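PDB 1XSZ: guanine nucleotide exchange protein from Legionella pneumophila, which probably acts as a guanine nucleotide exchange factor for ADP-ribosylation factors, pairing a Sec7 domain with a capping domain over its active site. Local coordinates for residues S117-Y120 / F121-P125. Numbering follows the deposited sequence. Where two conformers were deposited one is given.
Sequences SGAY and FQQNP
The C-terminal end of helix 106-123, in the all-helical Sec7 domain, is finished by N124, whose side chain folds back over the ring of Y120 one turn earlier. Up to Q123 the i-to-i+4 bonds are regular: F121 N donates to S117 O (3.2 Å), Q122 N to G118 O (3.0 Å) and Q123 N to A119 O (2.9 Å). The next link is distorted. N124 N lies 2.7 Å from Y120 O, but its N-H makes an angle of only 120° there, a weak bond; the flattened psi of Q123 goes with this bend, and N124 then leaves helical backbone angles. Its side chain adds a second weak bond to the same oxygen, from ND2 to Y120 O at 3.4 Å, so one carbonyl receives both the main-chain and the amide nitrogen of N124. CG of N124 stands beside its own backbone N (chi1 -65°), which turns the amide back along the helix. CB then sits over one face of the Y120 ring, 4.1 Å from the centroid and offset toward the rim, in a CH-pi contact, while ND2 comes within 3.2 Å of Y120 CE1. Amide and ring planes are inclined by 36°, short of a parallel stack. The Y120 ring lies alongside the helix end, where F89 meets it edge-to-face and V127 also touches it. Q123 leaves the helix on another side, its amide tied to F84 N and M82 O, which joins this end to the 82-84 loop. The CB methylene of N124 gives one aromatic face a nonpolar cover, while the last i-to-i+4 bond of the helix persists, strongly bent, and the side-chain amide supplements it with a long, weak second donor to the same carbonyl.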
ATOM      1  N   SER A 117      12.034  -9.317  -3.528  0.50 14.02           N
ATOM      2  CA  SER A 117      12.695  -9.763  -4.751  0.50 15.40           C
ATOM      3  C   SER A 117      14.169  -9.376  -4.778  0.50 16.51           C
ATOM      4  O   SER A 117      15.016 -10.165  -5.195  0.50 16.16           O
ATOM      5  CB  SER A 117      11.979  -9.194  -5.983  0.50 17.08           C
ATOM      6  OG  SER A 117      12.057  -7.782  -6.026  0.50 20.06           O
ATOM      7  N   GLY A 118      14.476  -8.163  -4.331  1.00 16.08           N
ATOM      8  CA  GLY A 118      15.859  -7.723  -4.312  1.00 17.97           C
ATOM      9  C   GLY A 118      16.691  -8.488  -3.300  1.00 18.30           C
ATOM     10  O   GLY A 118      17.831  -8.870  -3.587  1.00 20.81           O
ATOM     11  N   ALA A 119      16.134  -8.713  -2.115  1.00 19.57           N
ATOM     12  CA  ALA A 119      16.840  -9.433  -1.061  1.00 19.09           C
ATOM     13  C   ALA A 119      17.001 -10.909  -1.396  1.00 21.21           C
ATOM     14  O   ALA A 119      18.033 -11.511  -1.088  1.00 22.57           O
ATOM     15  CB  ALA A 119      16.108  -9.278   0.264  1.00 19.50           C
ATOM     16  N   TYR A 120      15.981 -11.495  -2.018  1.00 22.16           N
ATOM     17  CA  TYR A 120      16.039 -12.899  -2.395  1.00 23.36           C
ATOM     18  C   TYR A 120      17.209 -13.098  -3.339  1.00 24.34           C
ATOM     19  O   TYR A 120      18.014 -14.012  -3.163  1.00 23.38           O
ATOM     20  CB  TYR A 120      14.760 -13.343  -3.108  1.00 24.90           C
ATOM     21  CG  TYR A 120      14.843 -14.779  -3.584  1.00 25.69           C
ATOM     22  CD1 TYR A 120      14.749 -15.832  -2.680  1.00 24.97           C
ATOM     23  CD2 TYR A 120      15.098 -15.081  -4.923  1.00 24.24           C
ATOM     24  CE1 TYR A 120      14.915 -17.154  -3.090  1.00 23.75           C
ATOM     25  CE2 TYR A 120      15.267 -16.403  -5.347  1.00 25.08           C
ATOM     26  CZ  TYR A 120      15.174 -17.431  -4.420  1.00 23.85           C
ATOM     27  OH  TYR A 120      15.357 -18.737  -4.816  1.00 25.52           O
ATOM     28  N   PHE A 121      17.284 -12.239  -4.350  1.00 24.39           N
ATOM     29  CA  PHE A 121      18.351 -12.304  -5.338  1.00 26.29           C
ATOM     30  C   PHE A 121      19.717 -12.126  -4.687  1.00 27.12           C
ATOM     31  O   PHE A 121      20.653 -12.870  -4.976  1.00 27.15           O
ATOM     32  CB  PHE A 121      18.139 -11.227  -6.407  1.00 26.75           C
ATOM     33  CG  PHE A 121      19.261 -11.132  -7.403  1.00 28.95           C
ATOM     34  CD1 PHE A 121      19.601 -12.224  -8.195  1.00 30.44           C
ATOM     35  CD2 PHE A 121      19.979  -9.951  -7.547  1.00 29.77           C
ATOM     36  CE1 PHE A 121      20.643 -12.140  -9.118  1.00 31.98           C
ATOM     37  CE2 PHE A 121      21.024  -9.857  -8.468  1.00 31.24           C
ATOM     38  CZ  PHE A 121      21.355 -10.953  -9.254  1.00 31.40           C
ATOM     39  N   GLN A 122      19.829 -11.139  -3.803  1.00 26.52           N
ATOM     40  CA  GLN A 122      21.088 -10.867  -3.117  1.00 28.34           C
ATOM     41  C   GLN A 122      21.558 -12.087  -2.324  1.00 29.07           C
ATOM     42  O   GLN A 122      22.753 -12.393  -2.293  1.00 29.46           O
ATOM     43  CB  GLN A 122      20.920  -9.663  -2.183  1.00 28.91           C
ATOM     44  CG  GLN A 122      22.218  -9.123  -1.584  1.00 33.00           C
ATOM     45  CD  GLN A 122      22.846 -10.068  -0.578  1.00 34.24           C
ATOM     46  OE1 GLN A 122      22.216 -10.454   0.406  1.00 36.26           O
ATOM     47  NE2 GLN A 122      24.098 -10.443  -0.820  1.00 36.04           N
ATOM     48  N   GLN A 123      20.618 -12.786  -1.694  1.00 28.49           N
ATOM     49  CA  GLN A 123      20.941 -13.965  -0.896  1.00 29.36           C
ATOM     50  C   GLN A 123      20.930 -15.276  -1.687  1.00 30.05           C
ATOM     51  O   GLN A 123      21.408 -16.302  -1.197  1.00 31.29           O
ATOM     52  CB  GLN A 123      19.980 -14.063   0.300  1.00 28.98           C
ATOM     53  CG  GLN A 123      20.218 -13.000   1.375  1.00 28.75           C
ATOM     54  CD  GLN A 123      19.219 -13.064   2.525  1.00 28.18           C
ATOM     55  OE1 GLN A 123      18.988 -14.122   3.114  1.00 26.72           O
ATOM     56  NE2 GLN A 123      18.632 -11.919   2.860  1.00 28.19           N
ATOM     57  N   ASN A 124      20.396 -15.244  -2.906  1.00 31.35           N
ATOM     58  CA  ASN A 124      20.325 -16.437  -3.754  1.00 32.39           C
ATOM     59  C   ASN A 124      20.608 -16.112  -5.224  1.00 33.45           C
ATOM     60  O   ASN A 124      19.768 -16.341  -6.093  1.00 32.64           O
ATOM     61  CB  ASN A 124      18.939 -17.082  -3.636  1.00 33.42           C
ATOM     62  CG  ASN A 124      18.663 -17.621  -2.246  1.00 34.15           C
ATOM     63  OD1 ASN A 124      19.263 -18.609  -1.819  1.00 35.68           O
ATOM     64  ND2 ASN A 124      17.755 -16.969  -1.528  1.00 34.02           N
ATOM     65  N   PRO A 125      21.811 -15.592  -5.520  1.00 34.66           N
ATOM     66  CA  PRO A 125      22.234 -15.221  -6.877  1.00 35.97           C
ATOM     67  C   PRO A 125      22.179 -16.344  -7.916  1.00 37.83           C
ATOM     68  O   PRO A 125      22.153 -16.081  -9.120  1.00 38.06           O
ATOM     69  CB  PRO A 125      23.665 -14.724  -6.669  1.00 36.14           C
ATOM     70  CG  PRO A 125      23.657 -14.222  -5.259  1.00 36.80           C
ATOM     71  CD  PRO A 125      22.875 -15.293  -4.546  1.00 35.27           C
TER